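Side-chain contacts in isomerase/lactonizing enzyme (Agrobacterium tumefaciens, PDB 1RVK), which is of unknown function but, as a magnesium-binding member of the enolase superfamily, probably abstracts a proton next to a substrate carboxylate: residues 132-137 with 228-233; 139-142 with 147-150; 151-156 with 171-176; 192-197 with 201-206; 222-227 with 249-254. All blocks are in the same frame, centred on the assembly; numbering follows the deposited sequence.

Contact 1: residues 132-137 with 228-233; sequences LAYGSI and FDWIEE. With MG (magnesium ion), chain B.
Tyr134 and Trp230 meet inside the C-terminal barrel of this enolase-superfamily protein, beside the magnesium site, their rings reaching inward from strands 130-137 and 230-232, which are not neighbours in the sheet. The contact is small and buried. The two side chains cross at about a right angle as an offset T-shaped pair: the edge of the indole points toward the face of the phenol, with the ring planes at 85° and the centroid of the Tyr134 ring 6.0 Å from that of the six-membered Trp230 ring. CE2 of Tyr134 comes 4.1 Å from CH2 of Trp230, and the phenol oxygen OH is equally far from CZ2. With CG between the backbone N and the carbonyl carbon (chi1 79°), Trp230 has its NE1 turned to the side chain of Glu232 two residues on. That N-H reaches OE1 of Glu232 over 3.1 Å on the anti lone pair, a bent bond of 140° in which the acceptor is tilted from the indole plane. The extended Glu232 chain delivers its other oxygen, OE2, to the magnesium at 2.2 Å. Asp206, Glu258 and three waters complete six ligands, and Glu233 OE2 accepts a 2.5 Å hydrogen bond from water 1. Lys169 joins the two sides, bonding Tyr134 OH and forming a salt bridge with Glu232 OE1. Trp230 and Lys169 are second-shell groups: holding OE1, they probably help fix the rotation of the carboxylate whose other oxygen binds the metal, and the indole that does so is itself packed against Tyr134.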
# COMPACT_ATOMS: atom_id res chain seq x y z
N LEU A 132 -2.56 11.37 -10.37
CA LEU A 132 -2.70 10.26 -11.29
C LEU A 132 -2.55 8.96 -10.52
O LEU A 132 -1.75 8.87 -9.59
CB LEU A 132 -1.62 10.31 -12.38
CG LEU A 132 -1.70 11.42 -13.43
CD1 LEU A 132 -0.45 11.37 -14.30
CD2 LEU A 132 -2.95 11.25 -14.28
N ALA A 133 -3.32 7.96 -10.92
CA ALA A 133 -3.25 6.65 -10.28
C ALA A 133 -2.98 5.60 -11.34
O ALA A 133 -3.40 5.77 -12.49
CB ALA A 133 -4.56 6.35 -9.57
N TYR A 134 -2.26 4.55 -10.98
CA TYR A 134 -2.04 3.47 -11.94
C TYR A 134 -2.91 2.31 -11.48
O TYR A 134 -3.17 2.16 -10.28
CB TYR A 134 -0.56 3.07 -12.03
CG TYR A 134 0.12 2.50 -10.79
CD1 TYR A 134 -0.07 1.17 -10.39
CD2 TYR A 134 1.03 3.27 -10.06
CE1 TYR A 134 0.63 0.63 -9.30
CE2 TYR A 134 1.73 2.75 -8.98
CZ TYR A 134 1.53 1.43 -8.61
OH TYR A 134 2.25 0.93 -7.55
N GLY A 135 -3.40 1.53 -12.43
CA GLY A 135 -4.22 0.39 -12.08
C GLY A 135 -3.29 -0.75 -11.72
O GLY A 135 -2.57 -1.25 -12.58
N SER A 136 -3.30 -1.14 -10.45
CA SER A 136 -2.44 -2.20 -9.95
C SER A 136 -3.18 -3.54 -10.03
O SER A 136 -4.09 -3.79 -9.24
CB SER A 136 -2.03 -1.89 -8.51
OG SER A 136 -0.80 -2.50 -8.17
N ILE A 137 -2.78 -4.38 -10.97
CA ILE A 137 -3.42 -5.67 -11.20
C ILE A 137 -3.00 -6.77 -10.22
O ILE A 137 -1.81 -6.94 -9.93
CB ILE A 137 -3.14 -6.17 -12.63
CG1 ILE A 137 -3.58 -5.10 -13.64
CG2 ILE A 137 -3.91 -7.46 -12.89
CD1 ILE A 137 -3.21 -5.42 -15.07
N PHE A 228 9.22 -0.66 -20.31
CA PHE A 228 8.55 -0.54 -19.02
C PHE A 228 9.22 0.53 -18.15
O PHE A 228 10.43 0.74 -18.23
CB PHE A 228 8.57 -1.88 -18.27
CG PHE A 228 7.38 -2.76 -18.58
CD1 PHE A 228 6.66 -3.35 -17.54
CD2 PHE A 228 6.98 -3.00 -19.89
CE1 PHE A 228 5.55 -4.16 -17.80
CE2 PHE A 228 5.87 -3.80 -20.17
CZ PHE A 228 5.15 -4.38 -19.12
N ASP A 229 8.41 1.20 -17.33
CA ASP A 229 8.87 2.27 -16.45
C ASP A 229 9.71 1.78 -15.28
O ASP A 229 10.64 2.46 -14.85
CB ASP A 229 7.68 3.06 -15.91
CG ASP A 229 7.21 4.13 -16.86
OD1 ASP A 229 7.49 4.03 -18.08
OD2 ASP A 229 6.56 5.09 -16.39
N TRP A 230 9.37 0.62 -14.73
CA TRP A 230 10.15 0.09 -13.62
C TRP A 230 9.89 -1.38 -13.35
O TRP A 230 8.88 -1.94 -13.78
CB TRP A 230 9.92 0.92 -12.33
CG TRP A 230 8.65 0.66 -11.53
CD1 TRP A 230 8.18 -0.55 -11.08
CD2 TRP A 230 7.76 1.65 -10.98
NE1 TRP A 230 7.07 -0.37 -10.29
CE2 TRP A 230 6.79 0.97 -10.21
CE3 TRP A 230 7.70 3.05 -11.06
CZ2 TRP A 230 5.77 1.64 -9.52
CZ3 TRP A 230 6.69 3.72 -10.37
CH2 TRP A 230 5.74 3.01 -9.62
N ILE A 231 10.84 -2.00 -12.67
CA ILE A 231 10.73 -3.40 -12.28
C ILE A 231 10.70 -3.30 -10.76
O ILE A 231 11.53 -2.61 -10.16
CB ILE A 231 11.95 -4.22 -12.79
CG1 ILE A 231 11.79 -5.69 -12.36
CG2 ILE A 231 13.25 -3.62 -12.30
CD1 ILE A 231 12.86 -6.61 -12.91
N GLU A 232 9.73 -3.97 -10.15
CA GLU A 232 9.54 -3.90 -8.71
C GLU A 232 9.74 -5.21 -7.95
O GLU A 232 9.16 -6.23 -8.29
CB GLU A 232 8.13 -3.36 -8.45
CG GLU A 232 7.76 -3.12 -7.00
CD GLU A 232 6.37 -2.53 -6.89
OE1 GLU A 232 5.96 -1.78 -7.79
OE2 GLU A 232 5.68 -2.82 -5.90
N GLU A 233 10.58 -5.14 -6.91
CA GLU A 233 10.87 -6.28 -6.03
C GLU A 233 10.94 -7.64 -6.72
O GLU A 233 10.16 -8.54 -6.43
CB GLU A 233 9.82 -6.31 -4.91
CG GLU A 233 10.13 -7.26 -3.75
CD GLU A 233 9.20 -7.08 -2.55
OE1 GLU A 233 9.43 -7.75 -1.53
OE2 GLU A 233 8.24 -6.27 -2.63
MG MG B . 4.84 -4.44 -4.73
O HOH W 1 6.74 -5.58 -4.49
O HOH W 2 3.73 -5.89 -3.34
O HOH W 3 2.75 -3.63 -5.25

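Contact 2: residues 139-142 with 147-150; sequences CGDE and LATP
The carboxylate of Asp141 and the peptide group of Leu147 are the flat elements of this contact. OD1 of Asp141 is met on its syn side by the backbone N of Leu147 at 3.0 Å, the donor standing 24° out of the carboxylate plane. CB of Leu147 lies off that plane in the same sense, 3.8 Å from OD2, which itself bonds His334 NE2. OD1 also accepts the N-H of Leu143, so two backbone amides grip this one oxygen. The carbonyl of Leu147 is approached from above its plane: the N-H of Asp141 reaches the oxygen in a nearly straight 3.0 Å bond. The two bonds thus join the same two residues in both directions, and the side chain can take part because its CG sits between the backbone N and the carbonyl carbon (chi1 50°). Next to them CA of Ala148 makes a CA-H...O contact of 3.3 Å with Asp141 O. Water 4 then bridges Asp141 O, at 2.9 Å, and Ala148 O. Trp173 NE1 adds weak hydrogen bonds to Asp141 O and Leu147 O. The bonds close the loop between barrel strand 130-137 and helix 150-163, with Thr149 at the N-cap, its OG1 bonding Asp152 N, Asp152 OD2 taking the N-H of Ala148, and Pro150 packed on helix 183-197.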
# COMPACT_ATOMS: atom_id res chain seq x y z
N CYS A 139 -2.16 -10.43 -8.47
CA CYS A 139 -1.24 -11.49 -8.87
C CYS A 139 -1.98 -12.44 -9.80
O CYS A 139 -3.21 -12.53 -9.75
CB CYS A 139 -0.77 -12.29 -7.64
SG CYS A 139 0.28 -11.36 -6.51
N GLY A 140 -1.24 -13.13 -10.65
CA GLY A 140 -1.87 -14.06 -11.58
C GLY A 140 -2.56 -15.23 -10.91
O GLY A 140 -2.28 -15.56 -9.75
N ASP A 141 -3.47 -15.86 -11.63
CA ASP A 141 -4.20 -17.01 -11.10
C ASP A 141 -4.36 -18.09 -12.16
O ASP A 141 -3.66 -18.09 -13.17
CB ASP A 141 -5.57 -16.57 -10.58
CG ASP A 141 -6.36 -15.74 -11.58
OD1 ASP A 141 -6.49 -16.17 -12.75
OD2 ASP A 141 -6.86 -14.66 -11.20
N GLU A 142 -5.28 -19.01 -11.92
CA GLU A 142 -5.54 -20.09 -12.86
C GLU A 142 -7.03 -20.12 -13.17
O GLU A 142 -7.60 -21.16 -13.51
CB GLU A 142 -5.07 -21.42 -12.26
CG GLU A 142 -3.56 -21.49 -12.09
CD GLU A 142 -3.08 -22.78 -11.45
OE1 GLU A 142 -3.23 -22.92 -10.21
OE2 GLU A 142 -2.56 -23.65 -12.17
N LEU A 147 -6.91 -14.08 -14.84
CA LEU A 147 -5.52 -13.71 -15.09
C LEU A 147 -4.73 -15.01 -15.19
O LEU A 147 -3.68 -15.18 -14.57
CB LEU A 147 -4.99 -12.84 -13.94
CG LEU A 147 -5.66 -11.46 -13.81
CD1 LEU A 147 -5.15 -10.75 -12.56
CD2 LEU A 147 -5.36 -10.63 -15.06
N ALA A 148 -5.24 -15.92 -16.01
CA ALA A 148 -4.61 -17.23 -16.18
C ALA A 148 -3.57 -17.29 -17.30
O ALA A 148 -2.65 -18.10 -17.25
CB ALA A 148 -5.68 -18.28 -16.44
N THR A 149 -3.72 -16.43 -18.30
CA THR A 149 -2.81 -16.42 -19.43
C THR A 149 -2.27 -15.04 -19.75
O THR A 149 -2.78 -14.03 -19.27
CB THR A 149 -3.53 -16.92 -20.70
OG1 THR A 149 -4.45 -15.92 -21.13
CG2 THR A 149 -4.30 -18.20 -20.41
N PRO A 150 -1.21 -14.98 -20.57
CA PRO A 150 -0.64 -13.68 -20.94
C PRO A 150 -1.72 -12.84 -21.62
O PRO A 150 -1.82 -11.63 -21.40
CB PRO A 150 0.49 -14.06 -21.90
CG PRO A 150 0.98 -15.35 -21.31
CD PRO A 150 -0.33 -16.08 -21.01
O HOH W 4 -2.45 -19.91 -15.07

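Contact 3: residues 151-156 with 171-176; sequences EDYGRF and HTWMPP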
# COMPACT_ATOMS: atom_id res chain seq x y z
N GLU A 151 -2.53 -13.49 -22.45
CA GLU A 151 -3.61 -12.81 -23.15
C GLU A 151 -4.63 -12.19 -22.19
O GLU A 151 -5.16 -11.12 -22.45
CB GLU A 151 -4.31 -13.78 -24.11
CG GLU A 151 -3.46 -14.18 -25.31
CD GLU A 151 -2.31 -15.13 -24.98
OE1 GLU A 151 -1.39 -15.27 -25.82
OE2 GLU A 151 -2.31 -15.75 -23.89
N ASP A 152 -4.90 -12.87 -21.07
CA ASP A 152 -5.85 -12.35 -20.09
C ASP A 152 -5.38 -11.01 -19.53
O ASP A 152 -6.19 -10.14 -19.23
CB ASP A 152 -6.05 -13.33 -18.93
CG ASP A 152 -6.84 -14.56 -19.33
OD1 ASP A 152 -7.62 -14.48 -20.29
OD2 ASP A 152 -6.68 -15.61 -18.66
N TYR A 153 -4.07 -10.85 -19.37
CA TYR A 153 -3.55 -9.59 -18.85
C TYR A 153 -3.73 -8.50 -19.89
O TYR A 153 -4.06 -7.36 -19.56
CB TYR A 153 -2.07 -9.72 -18.48
CG TYR A 153 -1.83 -10.26 -17.09
CD1 TYR A 153 -1.80 -11.63 -16.85
CD2 TYR A 153 -1.64 -9.39 -16.02
CE1 TYR A 153 -1.57 -12.13 -15.56
CE2 TYR A 153 -1.41 -9.87 -14.73
CZ TYR A 153 -1.38 -11.24 -14.51
OH TYR A 153 -1.14 -11.71 -13.24
N GLY A 154 -3.49 -8.86 -21.15
CA GLY A 154 -3.64 -7.89 -22.22
C GLY A 154 -5.06 -7.39 -22.32
O GLY A 154 -5.29 -6.19 -22.50
N ARG A 155 -6.02 -8.29 -22.20
CA ARG A 155 -7.43 -7.93 -22.29
C ARG A 155 -7.85 -7.06 -21.11
O ARG A 155 -8.60 -6.10 -21.28
CB ARG A 155 -8.29 -9.20 -22.34
CG ARG A 155 -8.13 -10.01 -23.62
CD ARG A 155 -8.71 -9.27 -24.82
NE ARG A 155 -8.51 -10.02 -26.06
CZ ARG A 155 -9.12 -9.74 -27.21
NH1 ARG A 155 -9.97 -8.72 -27.30
NH2 ARG A 155 -8.87 -10.48 -28.29
N PHE A 156 -7.38 -7.38 -19.92
CA PHE A 156 -7.75 -6.58 -18.76
C PHE A 156 -7.14 -5.19 -18.89
O PHE A 156 -7.77 -4.19 -18.54
CB PHE A 156 -7.29 -7.26 -17.47
CG PHE A 156 -7.81 -6.59 -16.23
CD1 PHE A 156 -9.13 -6.15 -16.16
CD2 PHE A 156 -6.99 -6.43 -15.11
CE1 PHE A 156 -9.63 -5.57 -14.99
CE2 PHE A 156 -7.48 -5.85 -13.95
CZ PHE A 156 -8.80 -5.42 -13.88
N HIS A 171 1.13 -7.63 -11.61
CA HIS A 171 1.69 -8.47 -10.55
C HIS A 171 1.52 -9.79 -11.29
O HIS A 171 0.39 -10.14 -11.65
CB HIS A 171 0.84 -8.48 -9.27
CG HIS A 171 1.03 -7.28 -8.40
ND1 HIS A 171 0.32 -6.11 -8.58
CD2 HIS A 171 1.83 -7.07 -7.33
CE1 HIS A 171 0.68 -5.23 -7.66
NE2 HIS A 171 1.60 -5.79 -6.89
N THR A 172 2.60 -10.50 -11.57
CA THR A 172 2.48 -11.75 -12.30
C THR A 172 2.27 -12.99 -11.44
O THR A 172 1.96 -12.88 -10.26
CB THR A 172 3.67 -11.92 -13.27
OG1 THR A 172 4.89 -11.52 -12.62
CG2 THR A 172 3.46 -11.06 -14.51
N TRP A 173 2.41 -14.17 -12.04
CA TRP A 173 2.17 -15.44 -11.33
C TRP A 173 3.18 -15.82 -10.25
O TRP A 173 4.39 -15.76 -10.45
CB TRP A 173 2.06 -16.58 -12.34
CG TRP A 173 0.96 -16.39 -13.33
CD1 TRP A 173 -0.35 -16.76 -13.18
CD2 TRP A 173 1.06 -15.78 -14.62
NE1 TRP A 173 -1.07 -16.42 -14.30
CE2 TRP A 173 -0.23 -15.82 -15.20
CE3 TRP A 173 2.11 -15.21 -15.34
CZ2 TRP A 173 -0.50 -15.30 -16.47
CZ3 TRP A 173 1.85 -14.69 -16.61
CH2 TRP A 173 0.55 -14.74 -17.16
N MSE A 174 2.65 -16.26 -9.11
CA MSE A 174 3.47 -16.66 -7.98
C MSE A 174 2.88 -17.89 -7.29
O MSE A 174 1.67 -18.10 -7.31
CB MSE A 174 3.56 -15.51 -6.97
CG MSE A 174 4.03 -14.19 -7.56
SE MSE A 174 4.13 -12.80 -6.23
CE MSE A 174 4.01 -11.27 -7.40
N PRO A 175 3.73 -18.72 -6.67
CA PRO A 175 3.14 -19.89 -6.00
C PRO A 175 2.20 -19.37 -4.91
O PRO A 175 2.36 -18.25 -4.43
CB PRO A 175 4.36 -20.63 -5.45
CG PRO A 175 5.40 -19.55 -5.31
CD PRO A 175 5.19 -18.71 -6.55
N PRO A 176 1.22 -20.19 -4.48
CA PRO A 176 0.92 -21.56 -4.89
C PRO A 176 0.39 -21.85 -6.30
O PRO A 176 -0.14 -22.93 -6.54
CB PRO A 176 -0.04 -22.03 -3.80
CG PRO A 176 -0.79 -20.79 -3.48
CD PRO A 176 0.31 -19.76 -3.41
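Tyr153 is the side chain through which helix 150-163 grips residues 171-173, and the tight packing gathers around its ring. Its hydroxyl donates a 2.7 Å hydrogen bond to the carbonyl oxygen of His171, in the carbonyl plane and with a C=O...donor angle of 148°. CA of Thr172 lies 3.7 Å from the same OH. On the other side of the phenol, its edge is turned to the indole of Trp173 in an edge-to-face pair: CE1 of Tyr153 stands 3.5 Å from CZ2, over one face of the indole but offset toward its rim, and the planes are inclined at 74°. The two side chains run past each other in opposite directions. Tyr153 holds CG beside its backbone N (chi1 -86°), which directs the ring from the helix to the segment. All four touching residues are buried, and Ala189 and Asp186 of helix 183-197 also pack on Trp173. The outer side is looser: Glu151 and Arg155 are exposed on the helix, and the segment runs out to exposed Pro176, preceded by a cis peptide bond. The contact joins a helix of the beta/alpha barrel to the C-terminal end of its next strand, 167-171, the end at which such barrels carry the active site; here the imidazole of His171, bonded through ND1 to Ile137 O, lies about 4 Å from the bound magnesium.

Contact 4: residues 192-197 with 201-206; sequences AVREAV and IRLMID. With MG (magnesium ion), chain B.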
# COMPACT_ATOMS: atom_id res chain seq x y z
N ALA A 192 2.21 -8.94 -23.93
CA ALA A 192 0.80 -8.91 -24.31
C ALA A 192 0.17 -7.58 -23.92
O ALA A 192 -0.61 -7.01 -24.69
CB ALA A 192 0.06 -10.06 -23.64
N VAL A 193 0.50 -7.08 -22.74
CA VAL A 193 -0.06 -5.81 -22.29
C VAL A 193 0.47 -4.65 -23.13
O VAL A 193 -0.30 -3.77 -23.53
CB VAL A 193 0.26 -5.54 -20.80
CG1 VAL A 193 -0.16 -4.12 -20.43
CG2 VAL A 193 -0.49 -6.55 -19.93
N ARG A 194 1.77 -4.64 -23.40
CA ARG A 194 2.35 -3.57 -24.21
C ARG A 194 1.71 -3.55 -25.59
O ARG A 194 1.39 -2.49 -26.12
CB ARG A 194 3.87 -3.76 -24.35
CG ARG A 194 4.52 -2.81 -25.35
CD ARG A 194 4.25 -1.35 -25.00
NE ARG A 194 5.10 -0.89 -23.91
CZ ARG A 194 4.84 0.16 -23.14
NH1 ARG A 194 3.73 0.87 -23.32
NH2 ARG A 194 5.69 0.50 -22.18
N GLU A 195 1.51 -4.73 -26.16
CA GLU A 195 0.91 -4.84 -27.49
C GLU A 195 -0.52 -4.31 -27.49
O GLU A 195 -0.96 -3.67 -28.44
CB GLU A 195 0.91 -6.30 -27.94
CG GLU A 195 0.29 -6.52 -29.32
CD GLU A 195 1.12 -5.94 -30.44
OE1 GLU A 195 1.42 -4.73 -30.40
OE2 GLU A 195 1.49 -6.70 -31.36
N ALA A 196 -1.25 -4.56 -26.40
CA ALA A 196 -2.64 -4.13 -26.28
C ALA A 196 -2.87 -2.65 -26.01
O ALA A 196 -3.84 -2.07 -26.50
CB ALA A 196 -3.34 -4.96 -25.21
N VAL A 197 -1.99 -2.02 -25.24
CA VAL A 197 -2.18 -0.61 -24.90
C VAL A 197 -1.37 0.40 -25.70
O VAL A 197 -1.67 1.59 -25.67
CB VAL A 197 -1.90 -0.38 -23.39
CG1 VAL A 197 -2.77 -1.30 -22.56
CG2 VAL A 197 -0.43 -0.62 -23.09
N ILE A 201 1.03 4.33 -22.90
CA ILE A 201 0.56 4.01 -21.56
C ILE A 201 1.78 3.55 -20.76
O ILE A 201 2.57 2.76 -21.25
CB ILE A 201 -0.50 2.89 -21.60
CG1 ILE A 201 -1.74 3.36 -22.37
CG2 ILE A 201 -0.89 2.47 -20.18
CD1 ILE A 201 -2.44 4.57 -21.75
N ARG A 202 1.94 4.07 -19.55
CA ARG A 202 3.08 3.68 -18.72
C ARG A 202 2.84 2.30 -18.11
O ARG A 202 1.77 2.02 -17.58
CB ARG A 202 3.34 4.74 -17.64
CG ARG A 202 3.95 6.02 -18.20
CD ARG A 202 4.02 7.14 -17.17
NE ARG A 202 4.63 8.35 -17.72
CZ ARG A 202 5.94 8.53 -17.86
NH1 ARG A 202 6.79 7.58 -17.48
NH2 ARG A 202 6.40 9.67 -18.37
N LEU A 203 3.86 1.44 -18.20
CA LEU A 203 3.74 0.07 -17.70
C LEU A 203 4.82 -0.31 -16.70
O LEU A 203 5.98 0.08 -16.84
CB LEU A 203 3.79 -0.91 -18.87
CG LEU A 203 2.68 -0.78 -19.92
CD1 LEU A 203 2.89 -1.80 -21.04
CD2 LEU A 203 1.34 -0.99 -19.25
N MSE A 204 4.43 -1.10 -15.71
CA MSE A 204 5.36 -1.56 -14.70
C MSE A 204 5.06 -3.00 -14.31
O MSE A 204 3.97 -3.51 -14.56
CB MSE A 204 5.31 -0.63 -13.49
CG MSE A 204 5.76 0.77 -13.86
SE MSE A 204 4.27 1.92 -14.22
CE MSE A 204 4.03 2.08 -12.35
N ILE A 205 6.05 -3.66 -13.71
CA ILE A 205 5.90 -5.05 -13.32
C ILE A 205 6.44 -5.32 -11.93
O ILE A 205 7.54 -4.89 -11.57
CB ILE A 205 6.62 -5.99 -14.33
CG1 ILE A 205 6.62 -7.43 -13.82
CG2 ILE A 205 8.05 -5.52 -14.56
CD1 ILE A 205 5.28 -8.11 -13.88
N ASP A 206 5.64 -6.04 -11.14
CA ASP A 206 5.98 -6.43 -9.78
C ASP A 206 5.83 -7.95 -9.83
O ASP A 206 4.77 -8.49 -9.56
CB ASP A 206 4.98 -5.81 -8.81
CG ASP A 206 5.35 -6.04 -7.36
OD1 ASP A 206 4.60 -5.54 -6.50
OD2 ASP A 206 6.35 -6.71 -7.06
MG MG B . 4.84 -4.44 -4.73
O HOH W 5 6.17 2.49 -19.69
O HOH W 6 5.52 3.83 -21.83
O HOH W 1 6.74 -5.58 -4.49
O HOH W 2 3.73 -5.89 -3.34
O HOH W 3 2.75 -3.63 -5.25
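NH1 of Arg194 is shared by two backbone carbonyls, Ile201 O and Gly198 O. The bond to Ile201 O measures 3.0 Å, with 157° at the hydrogen, and it lies in both the carbonyl plane and the guanidinium plane. NE of the same group is taken by Leu226 O, while NH2 and the backbone N of Leu203 share water 5, which sits at the guanidinium edge, 2.9 Å from that N. To arrive here the arginine folds back: CG is anti to the backbone N, but the chain bends at chi2 (57°) and again at chi3. One face is then laid over Leu203, whose CD1 stands 3.5 Å from CZ, above the centre of the group. This is the return half of a beta-alpha-beta crossover of the barrel: helix 183-197 covers strand 202-206, the short segments running antiparallel with axes 9.9 Å apart. Beneath the arginine the packing is apolar. Val193 CG1 meets Leu203 CD2 at 3.7 Å, and Val197 CG2 faces Leu203 CD1 tip to tip, with Ile201 CB 3.8 Å from that CG2. At the far end of the strand, OD1 of Asp206 binds the magnesium at 2.1 Å, and OD2 accepts a hydrogen bond from water 1.

Contact 5: residues 222-227 with 249-254; sequences GLEKLG and NLDIPV
Leu223 and Ile252 cross obliquely where helix 213-224 of the beta/alpha barrel packs on the loop that leads from helix 240-249 into strand 254-256. Their ends do the touching: CD2 of Leu223 lies 3.8 Å from CD1 of Ile252. Ile252 reaches this far because its chain is extended, with CG1 anti to the backbone N (chi1 -177°) and CD1 anti again. Both residues are buried and both also pack on Ile231 of strand 230-232, so the pair fills the layer between strand and helix. One step outward, Glu224 and Asp251 cross at a similar slant, now at the surface. Their carboxylates are turned 73° against each other, and OE2 of Glu224 comes 3.0 Å from OD1 of Asp251. Two acceptors at that separation are not hydrogen-bonded as modelled, and like charges so near would be expected to raise the proton affinity of one of them, although both residues are exposed and solvent may screen the pair. The bend at chi2 of Glu224 swings its end across, and CD of Glu224 rests 3.7 Å from CB of Asp251. Gly227, with positive phi, forms the Schellman motif that follows, and the type I turn from Glu224 to Gly227 is spanned by a 3.3 Å bond from Gly227 N to Glu224 O. On the inner side, CD1 of Ile252 also lies 4.0 Å from CB of Leu223.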
# COMPACT_ATOMS: atom_id res chain seq x y z
N GLY A 222 14.45 -8.72 -20.52
CA GLY A 222 13.32 -8.87 -21.41
C GLY A 222 12.43 -7.65 -21.39
O GLY A 222 11.79 -7.32 -22.39
N LEU A 223 12.38 -6.97 -20.25
CA LEU A 223 11.56 -5.78 -20.10
C LEU A 223 12.08 -4.61 -20.93
O LEU A 223 11.31 -3.74 -21.34
CB LEU A 223 11.50 -5.36 -18.63
CG LEU A 223 10.48 -6.02 -17.71
CD1 LEU A 223 10.37 -7.50 -18.00
CD2 LEU A 223 10.88 -5.79 -16.26
N GLU A 224 13.38 -4.60 -21.18
CA GLU A 224 14.02 -3.54 -21.96
C GLU A 224 13.33 -3.25 -23.28
O GLU A 224 13.01 -2.10 -23.58
CB GLU A 224 15.49 -3.88 -22.21
CG GLU A 224 16.47 -2.93 -21.55
CD GLU A 224 16.40 -1.51 -22.10
OE1 GLU A 224 15.30 -0.92 -22.07
OE2 GLU A 224 17.44 -1.00 -22.57
N LYS A 225 13.10 -4.28 -24.08
CA LYS A 225 12.46 -4.11 -25.38
C LYS A 225 10.99 -3.69 -25.30
O LYS A 225 10.40 -3.31 -26.31
CB LYS A 225 12.59 -5.38 -26.22
CG LYS A 225 12.27 -6.67 -25.47
CD LYS A 225 13.48 -7.19 -24.70
CE LYS A 225 14.58 -7.66 -25.64
NZ LYS A 225 15.73 -8.27 -24.91
N LEU A 226 10.40 -3.76 -24.11
CA LEU A 226 9.00 -3.39 -23.93
C LEU A 226 8.80 -1.98 -23.38
O LEU A 226 7.67 -1.52 -23.23
CB LEU A 226 8.29 -4.39 -23.02
CG LEU A 226 8.08 -5.81 -23.57
CD1 LEU A 226 7.33 -5.74 -24.89
CD2 LEU A 226 9.42 -6.49 -23.76
N GLY A 227 9.90 -1.30 -23.07
CA GLY A 227 9.81 0.06 -22.56
C GLY A 227 9.07 0.27 -21.25
O GLY A 227 8.36 1.26 -21.10
N ASN A 249 23.24 -3.76 -13.43
CA ASN A 249 23.17 -4.58 -14.64
C ASN A 249 21.93 -4.37 -15.52
O ASN A 249 21.85 -4.93 -16.61
CB ASN A 249 23.29 -6.06 -14.29
CG ASN A 249 24.71 -6.45 -13.91
OD1 ASN A 249 25.14 -6.25 -12.78
ND2 ASN A 249 25.44 -7.00 -14.87
N LEU A 250 20.96 -3.60 -15.04
CA LEU A 250 19.75 -3.35 -15.82
C LEU A 250 19.63 -1.90 -16.25
O LEU A 250 20.12 -1.01 -15.56
CB LEU A 250 18.50 -3.71 -15.02
CG LEU A 250 18.19 -5.16 -14.67
CD1 LEU A 250 16.79 -5.23 -14.05
CD2 LEU A 250 18.23 -6.02 -15.92
N ASP A 251 18.98 -1.66 -17.38
CA ASP A 251 18.76 -0.31 -17.85
C ASP A 251 17.45 0.20 -17.24
O ASP A 251 17.35 1.37 -16.86
CB ASP A 251 18.66 -0.28 -19.38
CG ASP A 251 20.03 -0.32 -20.06
OD1 ASP A 251 20.07 -0.40 -21.30
OD2 ASP A 251 21.05 -0.25 -19.34
N ILE A 252 16.47 -0.68 -17.14
CA ILE A 252 15.17 -0.32 -16.57
C ILE A 252 15.30 0.04 -15.10
O ILE A 252 16.03 -0.61 -14.34
CB ILE A 252 14.14 -1.48 -16.73
CG1 ILE A 252 12.77 -1.04 -16.19
CG2 ILE A 252 14.61 -2.72 -15.98
CD1 ILE A 252 11.64 -2.03 -16.47
N PRO A 253 14.61 1.11 -14.67
CA PRO A 253 14.69 1.53 -13.26
C PRO A 253 14.18 0.46 -12.30
O PRO A 253 13.19 -0.23 -12.56
CB PRO A 253 13.81 2.78 -13.23
CG PRO A 253 14.01 3.36 -14.61
CD PRO A 253 13.91 2.12 -15.48
N VAL A 254 14.90 0.31 -11.18
CA VAL A 254 14.53 -0.63 -10.14
C VAL A 254 13.94 0.20 -9.01
O VAL A 254 14.56 1.18 -8.58
CB VAL A 254 15.77 -1.39 -9.61
CG1 VAL A 254 15.40 -2.21 -8.38
CG2 VAL A 254 16.32 -2.29 -10.70

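How the contacts relate
Contacts 1 and 4 share the magnesium and its three waters, their centres about 9 Å apart, and Asp229 OD2 meets Arg202 NH1 in a 2.7 Å salt bridge between them. Contacts 2 and 3 nearly coincide, centres about 3 Å apart; contact 3 approaches the metal site through His171, whose NE2 lies 3.0 Å from Asp206 OD1 of contact 4. Ile137 of contact 1 packs on Leu147 of contact 2, CG2 to CD1 3.5 Å. Contact 5 adjoins strand 230-232, Ile231 N lying 2.9 Å from Pro253 O, and its Leu223 meets Ile205 of contact 4. The five thus run round one side of the barrel, from metal site to outer helices.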